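Local coordinates for MmeI (Methylophilus methylotrophus, PDB 5HR4), which is a Type IIL restriction-modification enzyme that binds DNA and probably transfers a methyl group from S-adenosyl-L-methionine to N6 of adenine, at residues A[642-647]-A[739-744]; A[673-678]-A[687-692]; A[681-686]-A[759-764]. One frame throughout, in Å; residues are numbered along the deposited sequence.

Contact 1. Residues A[642-647]-A[739-744]; sequences YGNKPT and ISQPDT. With nucleotides of chain B; nucleotides of chain C.
In the target recognition domain, two loops pack together against the bound DNA, and a serine and an asparagine tie one to the other. Ser740 CB points toward 642-647, and OG donates to the Tyr642 carbonyl O at 2.5 Å, in the carbonyl plane. Two residues after Tyr642, the Asn644 side chain, with CG beside its own backbone N, reaches over the start of 739-744. Asn644 OD1 accepts two successive backbone N-H groups: Ser740 N at 2.8 Å along a nearly straight bond (165°), and Gln741 N, also at 2.8 Å, on a more bent path (136°). Both donors lie in the amide plane, so they fix the rotation of the Asn644 amide. Asn644 ND2 then gives a weak bond to Gln741 OE1 at 3.4 Å, where the bent Gln741 chain brings its amide obliquely across. Beside these bonds the 642-647 loop continues from strand 641-642, the edge of a four-stranded antiparallel sheet, and Lys645 reaches the major-groove edges of the bases. Lys645 leaves with CG anti to the backbone N (chi1 171°) and stays extended, passing its CE by the base of DG9 of chain C. Lys645 NZ donates to N7 of DG10 of chain C at 2.7 Å and to O6 of the same base at 3.1 Å. The same Lys645 NZ hydrogen-bonds to O4 of DT3 of chain B at 3.0 Å, bridging the two strands. Tyr642 lays one ring face against C5' of DT3 of chain B, while its OH bonds to N4 of a cytosine base.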
loop_
_atom_site.group_PDB
_atom_site.type_symbol
_atom_site.label_atom_id
_atom_site.label_comp_id
_atom_site.label_asym_id
_atom_site.label_seq_id
_atom_site.Cartn_x
_atom_site.Cartn_y
_atom_site.Cartn_z
ATOM N N TYR A 642 -26.223 5.849 -12.678
ATOM C CA TYR A 642 -25.119 4.929 -12.925
ATOM C C TYR A 642 -25.382 4.145 -14.210
ATOM O O TYR A 642 -26.509 3.701 -14.459
ATOM C CB TYR A 642 -24.983 3.983 -11.720
ATOM C CG TYR A 642 -23.738 3.110 -11.657
ATOM C CD1 TYR A 642 -22.473 3.672 -11.728
ATOM C CD2 TYR A 642 -23.828 1.732 -11.478
ATOM C CE1 TYR A 642 -21.332 2.896 -11.656
ATOM C CE2 TYR A 642 -22.689 0.943 -11.411
ATOM C CZ TYR A 642 -21.438 1.533 -11.493
ATOM O OH TYR A 642 -20.268 0.783 -11.416
ATOM N N GLY A 643 -24.343 3.971 -15.023
ATOM C CA GLY A 643 -24.483 3.241 -16.272
ATOM C C GLY A 643 -24.891 1.784 -16.059
ATOM O O GLY A 643 -24.806 1.228 -14.959
ATOM N N ASN A 644 -25.344 1.159 -17.157
ATOM C CA ASN A 644 -25.812 -0.225 -17.120
ATOM C C ASN A 644 -24.642 -1.186 -16.935
ATOM O O ASN A 644 -23.639 -1.099 -17.645
ATOM C CB ASN A 644 -26.564 -0.592 -18.408
ATOM C CG ASN A 644 -27.370 0.561 -18.975
ATOM O OD1 ASN A 644 -28.513 0.803 -18.579
ATOM N ND2 ASN A 644 -26.776 1.276 -19.923
ATOM N N LYS A 645 -24.797 -2.137 -16.008
ATOM C CA LYS A 645 -23.765 -3.105 -15.651
ATOM C C LYS A 645 -24.143 -4.473 -16.192
ATOM O O LYS A 645 -25.199 -5.011 -15.822
ATOM C CB LYS A 645 -23.600 -3.152 -14.133
ATOM C CG LYS A 645 -22.730 -4.251 -13.601
ATOM C CD LYS A 645 -22.501 -4.066 -12.092
ATOM C CE LYS A 645 -21.952 -5.361 -11.468
ATOM N NZ LYS A 645 -21.682 -5.320 -10.001
ATOM N N PRO A 646 -23.335 -5.068 -17.066
ATOM C CA PRO A 646 -23.794 -6.261 -17.802
ATOM C C PRO A 646 -23.651 -7.584 -17.055
ATOM O O PRO A 646 -24.517 -8.462 -17.179
ATOM C CB PRO A 646 -22.902 -6.248 -19.049
ATOM C CG PRO A 646 -21.635 -5.556 -18.572
ATOM C CD PRO A 646 -22.140 -4.459 -17.676
ATOM N N THR A 647 -22.560 -7.731 -16.305
ATOM C CA THR A 647 -22.139 -9.002 -15.711
ATOM C C THR A 647 -22.351 -10.165 -16.671
ATOM O O THR A 647 -23.156 -11.060 -16.427
ATOM C CB THR A 647 -22.862 -9.278 -14.399
ATOM O OG1 THR A 647 -22.879 -8.094 -13.590
ATOM C CG2 THR A 647 -22.134 -10.374 -13.639
ATOM N N ILE A 739 -29.789 -2.326 -15.009
ATOM C CA ILE A 739 -30.260 -1.598 -16.182
ATOM C C ILE A 739 -30.725 -0.226 -15.720
ATOM O O ILE A 739 -31.504 -0.114 -14.764
ATOM C CB ILE A 739 -31.395 -2.342 -16.921
ATOM C CG1 ILE A 739 -30.882 -3.624 -17.582
ATOM C CG2 ILE A 739 -32.000 -1.469 -17.992
ATOM C CD1 ILE A 739 -31.883 -4.257 -18.542
ATOM N N SER A 740 -30.233 0.813 -16.386
ATOM C CA SER A 740 -30.588 2.179 -16.058
ATOM C C SER A 740 -30.945 3.010 -17.271
ATOM O O SER A 740 -31.476 4.109 -17.093
ATOM C CB SER A 740 -29.436 2.870 -15.317
ATOM O OG SER A 740 -28.241 2.768 -16.068
ATOM N N GLN A 741 -30.677 2.520 -18.489
ATOM C CA GLN A 741 -30.887 3.199 -19.765
ATOM C C GLN A 741 -32.061 4.167 -19.724
ATOM O O GLN A 741 -33.167 3.787 -19.329
ATOM C CB GLN A 741 -31.110 2.172 -20.876
ATOM C CG GLN A 741 -31.117 2.746 -22.273
ATOM C CD GLN A 741 -29.811 3.427 -22.605
ATOM O OE1 GLN A 741 -28.798 3.198 -21.942
ATOM N NE2 GLN A 741 -29.825 4.284 -23.623
ATOM N N PRO A 742 -31.854 5.422 -20.091
ATOM C CA PRO A 742 -32.952 6.396 -20.128
ATOM C C PRO A 742 -33.723 6.309 -21.441
ATOM O O PRO A 742 -33.391 5.540 -22.343
ATOM C CB PRO A 742 -32.241 7.744 -19.996
ATOM C CG PRO A 742 -30.742 7.431 -19.956
ATOM C CD PRO A 742 -30.552 6.031 -20.405
ATOM N N ASP A 743 -34.772 7.133 -21.533
ATOM C CA ASP A 743 -35.544 7.293 -22.761
ATOM C C ASP A 743 -35.184 8.558 -23.547
ATOM O O ASP A 743 -35.477 8.631 -24.748
ATOM C CB ASP A 743 -37.046 7.288 -22.438
ATOM N N THR A 744 -34.551 9.542 -22.913
ATOM C CA THR A 744 -34.067 10.746 -23.575
ATOM C C THR A 744 -32.559 10.664 -23.784
ATOM O O THR A 744 -31.868 9.895 -23.116
ATOM C CB THR A 744 -34.420 11.982 -22.748
ATOM P P DT B 3 -26.269 4.880 -7.589
ATOM O OP1 DT B 3 -25.588 5.743 -6.591
ATOM O OP2 DT B 3 -27.321 5.532 -8.393
ATOM O "O5'" DT B 3 -25.193 4.143 -8.545
ATOM C "C5'" DT B 3 -23.786 4.057 -8.201
ATOM C "C4'" DT B 3 -23.546 3.328 -6.892
ATOM O "O4'" DT B 3 -24.074 1.965 -6.960
ATOM C "C3'" DT B 3 -22.066 3.174 -6.514
ATOM O "O3'" DT B 3 -21.912 3.282 -5.106
ATOM C "C2'" DT B 3 -21.774 1.743 -6.969
ATOM C "C1'" DT B 3 -23.059 1.075 -6.534
ATOM N N1 DT B 3 -23.292 -0.245 -7.143
ATOM C C2 DT B 3 -22.791 -1.371 -6.529
ATOM O O2 DT B 3 -22.137 -1.336 -5.509
ATOM N N3 DT B 3 -23.079 -2.548 -7.164
ATOM C C4 DT B 3 -23.826 -2.716 -8.321
ATOM O O4 DT B 3 -24.033 -3.822 -8.816
ATOM C C5 DT B 3 -24.332 -1.499 -8.907
ATOM C C7 DT B 3 -25.136 -1.548 -10.169
ATOM C C6 DT B 3 -24.045 -0.335 -8.295
ATOM P P DG C 9 -18.019 -8.824 -16.306
ATOM O OP1 DG C 9 -17.758 -10.151 -16.887
ATOM O OP2 DG C 9 -19.075 -7.888 -16.752
ATOM O "O5'" DG C 9 -18.166 -8.973 -14.728
ATOM C "C5'" DG C 9 -17.338 -9.860 -14.050
ATOM C "C4'" DG C 9 -17.365 -9.570 -12.575
ATOM O "O4'" DG C 9 -17.024 -8.176 -12.328
ATOM C "C3'" DG C 9 -18.718 -9.765 -11.904
ATOM O "O3'" DG C 9 -18.477 -10.157 -10.587
ATOM C "C2'" DG C 9 -19.289 -8.361 -11.931
ATOM C "C1'" DG C 9 -18.039 -7.620 -11.531
ATOM N N9 DG C 9 -18.101 -6.197 -11.751
ATOM C C8 DG C 9 -18.784 -5.517 -12.738
ATOM N N7 DG C 9 -18.664 -4.234 -12.647
ATOM C C5 DG C 9 -17.833 -4.056 -11.532
ATOM C C6 DG C 9 -17.322 -2.879 -10.931
ATOM O O6 DG C 9 -17.508 -1.705 -11.263
ATOM N N1 DG C 9 -16.536 -3.173 -9.821
ATOM C C2 DG C 9 -16.258 -4.439 -9.367
ATOM N N2 DG C 9 -15.473 -4.545 -8.296
ATOM N N3 DG C 9 -16.721 -5.524 -9.918
ATOM C C4 DG C 9 -17.492 -5.262 -10.988
ATOM P P DG C 10 -19.511 -11.083 -9.792
ATOM O OP1 DG C 10 -19.572 -12.398 -10.477
ATOM O OP2 DG C 10 -20.800 -10.379 -9.615
ATOM O "O5'" DG C 10 -18.794 -11.156 -8.360
ATOM C "C5'" DG C 10 -17.358 -11.058 -8.268
ATOM C "C4'" DG C 10 -16.906 -10.438 -6.941
ATOM O "O4'" DG C 10 -16.937 -8.994 -7.039
ATOM C "C3'" DG C 10 -17.752 -10.777 -5.715
ATOM O "O3'" DG C 10 -16.938 -10.716 -4.583
ATOM C "C2'" DG C 10 -18.770 -9.646 -5.703
ATOM C "C1'" DG C 10 -17.900 -8.474 -6.130
ATOM N N9 DG C 10 -18.631 -7.403 -6.794
ATOM C C8 DG C 10 -19.576 -7.531 -7.774
ATOM N N7 DG C 10 -20.052 -6.388 -8.194
ATOM C C5 DG C 10 -19.373 -5.440 -7.439
ATOM C C6 DG C 10 -19.460 -4.023 -7.459
ATOM O O6 DG C 10 -20.201 -3.309 -8.171
ATOM N N1 DG C 10 -18.576 -3.437 -6.522
ATOM C C2 DG C 10 -17.730 -4.148 -5.693
ATOM N N2 DG C 10 -16.977 -3.440 -4.864
ATOM N N3 DG C 10 -17.642 -5.469 -5.676
ATOM C C4 DG C 10 -18.494 -6.050 -6.570
#

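Contact 2. Residues A[673-678]-A[687-692]; sequences FRRFVG and SRWCLW. With nucleotides of chain C.
Strands 673-677 and 688-691 run antiparallel and strongly twisted, at 128° between their directions. Arg674 and Cys690 form the hydrogen-bonded pair: Arg674 N to Cys690 O and Cys690 N to Arg674 O are both 3.0 Å, each nearly along the C=O axis. Further on, Phe676 N donates to Arg688 O at 2.7 Å from above the carbonyl plane. Packing is tight beside this ladder. On one face of the sheet Leu691 CD1 sits over the Phe673 ring, 4.3 Å from its centroid, in a CH-pi contact; on the other, Phe676 CD1 lies 3.9 Å from Cys690 CB, with Cys690 SG oblique to the ring. The solvent side belongs to exposed Arg675, whose extended chain runs alongside the Trp689 indole: Arg675 CG lies over the indole face, 3.5 Å from Trp689 CZ3, and Trp689 CH2 sits over the centre of the guanidinium, whose plane is 42° from the indole. On the DNA-facing side, Arg688 runs past the edge of the Phe676 ring and grips the phosphate of DC8 of chain C, NH2 to OP1 at 2.6 Å and NH1 to OP2 at 3.1 Å. In the mixed sheet, strand 653-655 flanks 688-691 and strand 770-771 flanks 673-677, while helix 656-665 touches Phe673 and holds Trp689 NE1 through Asp656.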
loop_
_atom_site.group_PDB
_atom_site.type_symbol
_atom_site.label_atom_id
_atom_site.label_comp_id
_atom_site.label_asym_id
_atom_site.label_seq_id
_atom_site.Cartn_x
_atom_site.Cartn_y
_atom_site.Cartn_z
ATOM N N PHE A 673 -28.900 -5.261 -31.867
ATOM C CA PHE A 673 -27.629 -4.606 -31.610
ATOM C C PHE A 673 -27.842 -3.129 -31.365
ATOM O O PHE A 673 -28.677 -2.488 -32.006
ATOM C CB PHE A 673 -26.671 -4.778 -32.783
ATOM C CG PHE A 673 -26.018 -6.106 -32.819
ATOM C CD1 PHE A 673 -26.629 -7.162 -33.448
ATOM C CD2 PHE A 673 -24.797 -6.305 -32.203
ATOM C CE1 PHE A 673 -26.029 -8.393 -33.477
ATOM C CE2 PHE A 673 -24.188 -7.536 -32.220
ATOM C CZ PHE A 673 -24.805 -8.585 -32.859
ATOM N N ARG A 674 -27.077 -2.593 -30.429
ATOM C CA ARG A 674 -27.064 -1.166 -30.169
ATOM C C ARG A 674 -25.638 -0.804 -29.781
ATOM O O ARG A 674 -24.857 -1.672 -29.372
ATOM C CB ARG A 674 -28.085 -0.795 -29.082
ATOM C CG ARG A 674 -29.574 -0.798 -29.509
ATOM C CD ARG A 674 -30.351 -0.025 -28.458
ATOM N NE ARG A 674 -31.752 0.244 -28.767
ATOM C CZ ARG A 674 -32.625 0.669 -27.851
ATOM N NH1 ARG A 674 -32.229 0.852 -26.595
ATOM N NH2 ARG A 674 -33.891 0.891 -28.168
ATOM N N ARG A 675 -25.290 0.479 -29.948
ATOM C CA ARG A 675 -23.934 0.943 -29.649
ATOM C C ARG A 675 -23.665 0.892 -28.154
ATOM O O ARG A 675 -24.521 1.244 -27.339
ATOM C CB ARG A 675 -23.717 2.378 -30.145
ATOM C CG ARG A 675 -23.675 2.518 -31.653
ATOM C CD ARG A 675 -23.677 3.975 -32.119
ATOM N NE ARG A 675 -24.022 4.064 -33.538
ATOM C CZ ARG A 675 -23.170 3.830 -34.534
ATOM N NH1 ARG A 675 -21.909 3.500 -34.275
ATOM N NH2 ARG A 675 -23.577 3.924 -35.792
ATOM N N PHE A 676 -22.451 0.489 -27.793
ATOM C CA PHE A 676 -22.074 0.302 -26.397
ATOM C C PHE A 676 -20.861 1.168 -26.106
ATOM O O PHE A 676 -19.825 1.009 -26.758
ATOM C CB PHE A 676 -21.758 -1.166 -26.145
ATOM C CG PHE A 676 -21.518 -1.507 -24.728
ATOM C CD1 PHE A 676 -22.568 -1.527 -23.819
ATOM C CD2 PHE A 676 -20.256 -1.887 -24.307
ATOM C CE1 PHE A 676 -22.351 -1.888 -22.491
ATOM C CE2 PHE A 676 -20.023 -2.241 -22.979
ATOM C CZ PHE A 676 -21.080 -2.248 -22.071
ATOM N N VAL A 677 -20.981 2.068 -25.128
ATOM C CA VAL A 677 -19.894 2.979 -24.776
ATOM C C VAL A 677 -19.576 2.861 -23.294
ATOM O O VAL A 677 -20.417 3.172 -22.441
ATOM C CB VAL A 677 -20.223 4.440 -25.141
ATOM N N GLY A 678 -18.355 2.417 -22.993
ATOM C CA GLY A 678 -17.756 2.616 -21.691
ATOM C C GLY A 678 -16.967 3.911 -21.644
ATOM O O GLY A 678 -16.997 4.727 -22.566
ATOM N N SER A 687 -15.348 2.036 -31.180
ATOM C CA SER A 687 -16.674 1.498 -31.472
ATOM C C SER A 687 -16.848 0.113 -30.857
ATOM O O SER A 687 -16.014 -0.780 -31.065
ATOM C CB SER A 687 -16.937 1.437 -32.979
ATOM N N ARG A 688 -17.959 -0.060 -30.131
ATOM C CA ARG A 688 -18.313 -1.297 -29.452
ATOM C C ARG A 688 -19.830 -1.485 -29.517
ATOM O O ARG A 688 -20.594 -0.510 -29.511
ATOM C CB ARG A 688 -17.836 -1.252 -27.991
ATOM C CG ARG A 688 -17.145 -2.486 -27.489
ATOM C CD ARG A 688 -16.660 -2.265 -26.056
ATOM N NE ARG A 688 -16.370 -3.516 -25.377
ATOM C CZ ARG A 688 -16.121 -3.613 -24.075
ATOM N NH1 ARG A 688 -16.138 -2.521 -23.326
ATOM N NH2 ARG A 688 -15.876 -4.802 -23.515
ATOM N N TRP A 689 -20.272 -2.753 -29.541
ATOM C CA TRP A 689 -21.687 -3.074 -29.662
ATOM C C TRP A 689 -22.115 -4.063 -28.587
ATOM O O TRP A 689 -21.353 -4.958 -28.205
ATOM C CB TRP A 689 -21.995 -3.668 -31.033
ATOM C CG TRP A 689 -21.632 -2.776 -32.169
ATOM C CD1 TRP A 689 -20.435 -2.718 -32.818
ATOM C CD2 TRP A 689 -22.480 -1.808 -32.801
ATOM N NE1 TRP A 689 -20.481 -1.774 -33.810
ATOM C CE2 TRP A 689 -21.725 -1.197 -33.820
ATOM C CE3 TRP A 689 -23.807 -1.399 -32.602
ATOM C CZ2 TRP A 689 -22.249 -0.193 -34.645
ATOM C CZ3 TRP A 689 -24.332 -0.401 -33.426
ATOM C CH2 TRP A 689 -23.550 0.188 -34.434
ATOM N N CYS A 690 -23.365 -3.932 -28.137
ATOM C CA CYS A 690 -23.970 -4.926 -27.269
ATOM C C CYS A 690 -25.255 -5.472 -27.879
ATOM O O CYS A 690 -25.940 -4.779 -28.635
ATOM C CB CYS A 690 -24.277 -4.352 -25.882
ATOM S SG CYS A 690 -25.564 -3.057 -25.822
ATOM N N LEU A 691 -25.563 -6.735 -27.550
ATOM C CA LEU A 691 -26.892 -7.314 -27.730
ATOM C C LEU A 691 -27.807 -6.760 -26.651
ATOM O O LEU A 691 -27.654 -7.110 -25.478
ATOM C CB LEU A 691 -26.839 -8.831 -27.613
ATOM C CG LEU A 691 -26.937 -9.681 -28.876
ATOM C CD1 LEU A 691 -27.940 -9.108 -29.857
ATOM C CD2 LEU A 691 -25.593 -9.701 -29.492
ATOM N N TRP A 692 -28.771 -5.916 -27.023
ATOM C CA TRP A 692 -29.649 -5.273 -26.039
ATOM C C TRP A 692 -31.019 -5.946 -26.090
ATOM O O TRP A 692 -31.824 -5.683 -26.989
ATOM C CB TRP A 692 -29.745 -3.771 -26.277
ATOM C CG TRP A 692 -30.532 -3.077 -25.227
ATOM C CD1 TRP A 692 -31.796 -2.577 -25.342
ATOM C CD2 TRP A 692 -30.118 -2.817 -23.883
ATOM N NE1 TRP A 692 -32.196 -2.011 -24.156
ATOM C CE2 TRP A 692 -31.181 -2.147 -23.241
ATOM C CE3 TRP A 692 -28.945 -3.073 -23.163
ATOM C CZ2 TRP A 692 -31.108 -1.735 -21.910
ATOM C CZ3 TRP A 692 -28.871 -2.661 -21.841
ATOM C CH2 TRP A 692 -29.950 -1.998 -21.230
ATOM P P DC C 8 -15.352 -4.355 -20.196
ATOM O OP1 DC C 8 -14.903 -5.337 -21.206
ATOM O OP2 DC C 8 -16.503 -3.443 -20.355
ATOM O "O5'" DC C 8 -15.577 -5.090 -18.797
ATOM C "C5'" DC C 8 -14.691 -6.099 -18.392
ATOM C "C4'" DC C 8 -15.009 -6.524 -16.982
ATOM O "O4'" DC C 8 -14.587 -5.504 -16.056
ATOM C "C3'" DC C 8 -16.485 -6.776 -16.707
ATOM O "O3'" DC C 8 -16.600 -8.117 -16.490
ATOM C "C2'" DC C 8 -16.801 -5.964 -15.419
ATOM C "C1'" DC C 8 -15.424 -5.511 -14.927
ATOM N N1 DC C 8 -15.348 -4.134 -14.378
ATOM C C2 DC C 8 -14.645 -3.903 -13.172
ATOM O O2 DC C 8 -14.183 -4.881 -12.542
ATOM N N3 DC C 8 -14.523 -2.621 -12.711
ATOM C C4 DC C 8 -15.026 -1.597 -13.426
ATOM N N4 DC C 8 -14.873 -0.339 -12.943
ATOM C C5 DC C 8 -15.724 -1.822 -14.666
ATOM C C6 DC C 8 -15.846 -3.093 -15.101
#

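Contact 3. Residues A[681-686]-A[759-764]; sequences EFINNT and FIPIGF
The backbones of 681-686 and 759-764 stay apart, 6.7 Å at the closest CA pair, Ile683 to Pro761, with no hydrogen bond between them. Helix 679-683 ends here in a Schellman motif. Thr686 N bonds back to Glu681 O at 2.8 Å, Asn685 N makes a weak bond to Phe682 O at 3.5 Å, and Asn685, in the left-handed region (phi 48°, psi 52°), turns the chain. From the last helical turn Phe682 reaches across to the stretch leading into strand 763-765, the outermost strand of a four-stranded antiparallel sheet. With CG anti to the backbone N (chi1 172°), its ring points its rim, not a face, at segment 759-764. The Pro761 carbonyl O, Ile762 C and Gly763 CA all lie near the ring plane, so the aromatic C-H edge faces a peptide stretch, and the ring tip lies against the Gly763 backbone. Beside this, Ile683 adds a looser apolar touch, its CG1 4.4 Å from Pro761 CG. Leu748 and Pro750 of strand 746-750 also pack on Phe682, and Ile683 shares a backbone hydrogen bond with Ala853 of helix 852-856. At the rim itself, Phe682 CE2 is 3.4 Å from Pro761 O, and CZ lies 3.4 Å from Gly763 N.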
loop_
_atom_site.group_PDB
_atom_site.type_symbol
_atom_site.label_atom_id
_atom_site.label_comp_id
_atom_site.label_asym_id
_atom_site.label_seq_id
_atom_site.Cartn_x
_atom_site.Cartn_y
_atom_site.Cartn_z
ATOM N N GLU A 681 -14.218 3.617 -24.418
ATOM C CA GLU A 681 -14.735 3.787 -25.782
ATOM C C GLU A 681 -15.131 5.230 -26.076
ATOM O O GLU A 681 -15.006 5.679 -27.217
ATOM C CB GLU A 681 -15.943 2.878 -26.031
ATOM C CG GLU A 681 -15.614 1.423 -26.354
ATOM C CD GLU A 681 -15.237 0.590 -25.118
ATOM O OE1 GLU A 681 -15.747 0.876 -23.994
ATOM O OE2 GLU A 681 -14.420 -0.353 -25.292
ATOM N N PHE A 682 -15.623 5.953 -25.068
ATOM C CA PHE A 682 -16.119 7.319 -25.222
ATOM C C PHE A 682 -14.972 8.328 -25.282
ATOM O O PHE A 682 -14.913 9.164 -26.188
ATOM C CB PHE A 682 -17.062 7.641 -24.051
ATOM C CG PHE A 682 -17.499 9.080 -23.985
ATOM C CD1 PHE A 682 -18.552 9.534 -24.765
ATOM C CD2 PHE A 682 -16.864 9.976 -23.144
ATOM C CE1 PHE A 682 -18.968 10.846 -24.710
ATOM C CE2 PHE A 682 -17.274 11.301 -23.078
ATOM C CZ PHE A 682 -18.325 11.738 -23.866
ATOM N N ILE A 683 -14.063 8.266 -24.308
ATOM C CA ILE A 683 -12.874 9.110 -24.311
ATOM C C ILE A 683 -12.077 8.938 -25.601
ATOM O O ILE A 683 -11.527 9.909 -26.139
ATOM C CB ILE A 683 -12.017 8.799 -23.069
ATOM C CG1 ILE A 683 -12.605 9.499 -21.847
ATOM C CG2 ILE A 683 -10.580 9.201 -23.291
ATOM C CD1 ILE A 683 -12.195 8.899 -20.540
ATOM N N ASN A 684 -11.997 7.718 -26.122
ATOM C CA ASN A 684 -11.084 7.413 -27.212
ATOM C C ASN A 684 -11.789 7.205 -28.537
ATOM O O ASN A 684 -11.162 6.733 -29.497
ATOM C CB ASN A 684 -10.262 6.181 -26.877
ATOM C CG ASN A 684 -9.371 6.424 -25.732
ATOM O OD1 ASN A 684 -8.725 7.472 -25.673
ATOM N ND2 ASN A 684 -9.359 5.503 -24.766
ATOM N N ASN A 685 -13.076 7.516 -28.603
ATOM C CA ASN A 685 -13.857 7.355 -29.823
ATOM C C ASN A 685 -13.649 5.975 -30.455
ATOM O O ASN A 685 -13.328 5.852 -31.637
ATOM C CB ASN A 685 -13.523 8.463 -30.820
ATOM C CG ASN A 685 -14.711 8.862 -31.629
ATOM O OD1 ASN A 685 -15.809 9.006 -31.093
ATOM N ND2 ASN A 685 -14.521 9.014 -32.935
ATOM N N THR A 686 -13.820 4.928 -29.653
ATOM C CA THR A 686 -13.744 3.556 -30.139
ATOM C C THR A 686 -15.152 2.976 -30.248
ATOM O O THR A 686 -16.058 3.388 -29.518
ATOM C CB THR A 686 -12.864 2.701 -29.216
ATOM O OG1 THR A 686 -11.535 3.217 -29.234
ATOM C CG2 THR A 686 -12.808 1.248 -29.678
ATOM N N PHE A 759 -9.628 18.780 -17.216
ATOM C CA PHE A 759 -11.068 18.589 -17.215
ATOM C C PHE A 759 -11.340 17.128 -17.538
ATOM O O PHE A 759 -10.608 16.517 -18.323
ATOM C CB PHE A 759 -11.742 19.495 -18.245
ATOM C CG PHE A 759 -11.254 20.912 -18.216
ATOM C CD1 PHE A 759 -11.821 21.837 -17.349
ATOM C CD2 PHE A 759 -10.217 21.322 -19.045
ATOM C CE1 PHE A 759 -11.357 23.161 -17.305
ATOM C CE2 PHE A 759 -9.752 22.641 -19.019
ATOM C CZ PHE A 759 -10.327 23.558 -18.146
ATOM N N ILE A 760 -12.377 16.564 -16.927
ATOM C CA ILE A 760 -12.840 15.234 -17.321
ATOM C C ILE A 760 -13.620 15.363 -18.621
ATOM O O ILE A 760 -14.656 16.041 -18.650
ATOM C CB ILE A 760 -13.705 14.582 -16.236
ATOM C CG1 ILE A 760 -12.887 14.310 -14.984
ATOM C CG2 ILE A 760 -14.249 13.259 -16.725
ATOM C CD1 ILE A 760 -13.635 13.510 -13.963
ATOM N N PRO A 761 -13.162 14.743 -19.716
ATOM C CA PRO A 761 -13.932 14.776 -20.971
ATOM C C PRO A 761 -15.329 14.205 -20.821
ATOM O O PRO A 761 -15.497 12.993 -20.671
ATOM C CB PRO A 761 -13.101 13.908 -21.927
ATOM C CG PRO A 761 -11.754 13.797 -21.285
ATOM C CD PRO A 761 -11.960 13.903 -19.819
ATOM N N ILE A 762 -16.335 15.066 -20.867
ATOM C CA ILE A 762 -17.726 14.648 -20.828
ATOM C C ILE A 762 -18.407 15.063 -22.140
ATOM O O ILE A 762 -17.867 15.834 -22.924
ATOM C CB ILE A 762 -18.440 15.251 -19.610
ATOM C CG1 ILE A 762 -18.440 16.766 -19.707
ATOM C CG2 ILE A 762 -17.722 14.853 -18.333
ATOM C CD1 ILE A 762 -19.037 17.394 -18.505
ATOM N N GLY A 763 -19.595 14.526 -22.391
ATOM C CA GLY A 763 -20.252 14.912 -23.632
ATOM C C GLY A 763 -21.651 14.344 -23.739
ATOM O O GLY A 763 -22.112 13.603 -22.869
ATOM N N PHE A 764 -22.330 14.701 -24.831
ATOM C CA PHE A 764 -23.693 14.248 -25.065
ATOM C C PHE A 764 -23.722 13.025 -25.970
ATOM O O PHE A 764 -22.918 12.889 -26.898
ATOM C CB PHE A 764 -24.551 15.344 -25.681
ATOM C CG PHE A 764 -24.897 16.439 -24.730
ATOM C CD1 PHE A 764 -25.944 16.292 -23.837
ATOM C CD2 PHE A 764 -24.184 17.634 -24.738
ATOM C CE1 PHE A 764 -26.273 17.322 -22.961
ATOM C CE2 PHE A 764 -24.505 18.668 -23.868
ATOM C CZ PHE A 764 -25.544 18.515 -22.980
#

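All three contacts belong to the target recognition domain, away from the calcium site and sinefungin pocket, with DNA as common ligand. Contact 1 hydrogen-bonds to base edges, consistent with a recognition role, contact 2 holds a phosphate, and in contact 3 Ile683 and Asn684 pack on a phosphate. Contacts 1 and 2 have centres about 12 Å apart, and Trp692 joins them, its CH2 3.9 Å from Ile739 CG2. Contacts 2 and 3, centres about 15 Å apart, cross along the chain; helix 679-683 links strands 673-677 and 688-691, and Glu681 OE2 makes a long, weak ion pair with Arg688 NH1 at 3.4 Å. Contacts 1 and 3, about 17 Å between centres, do not touch.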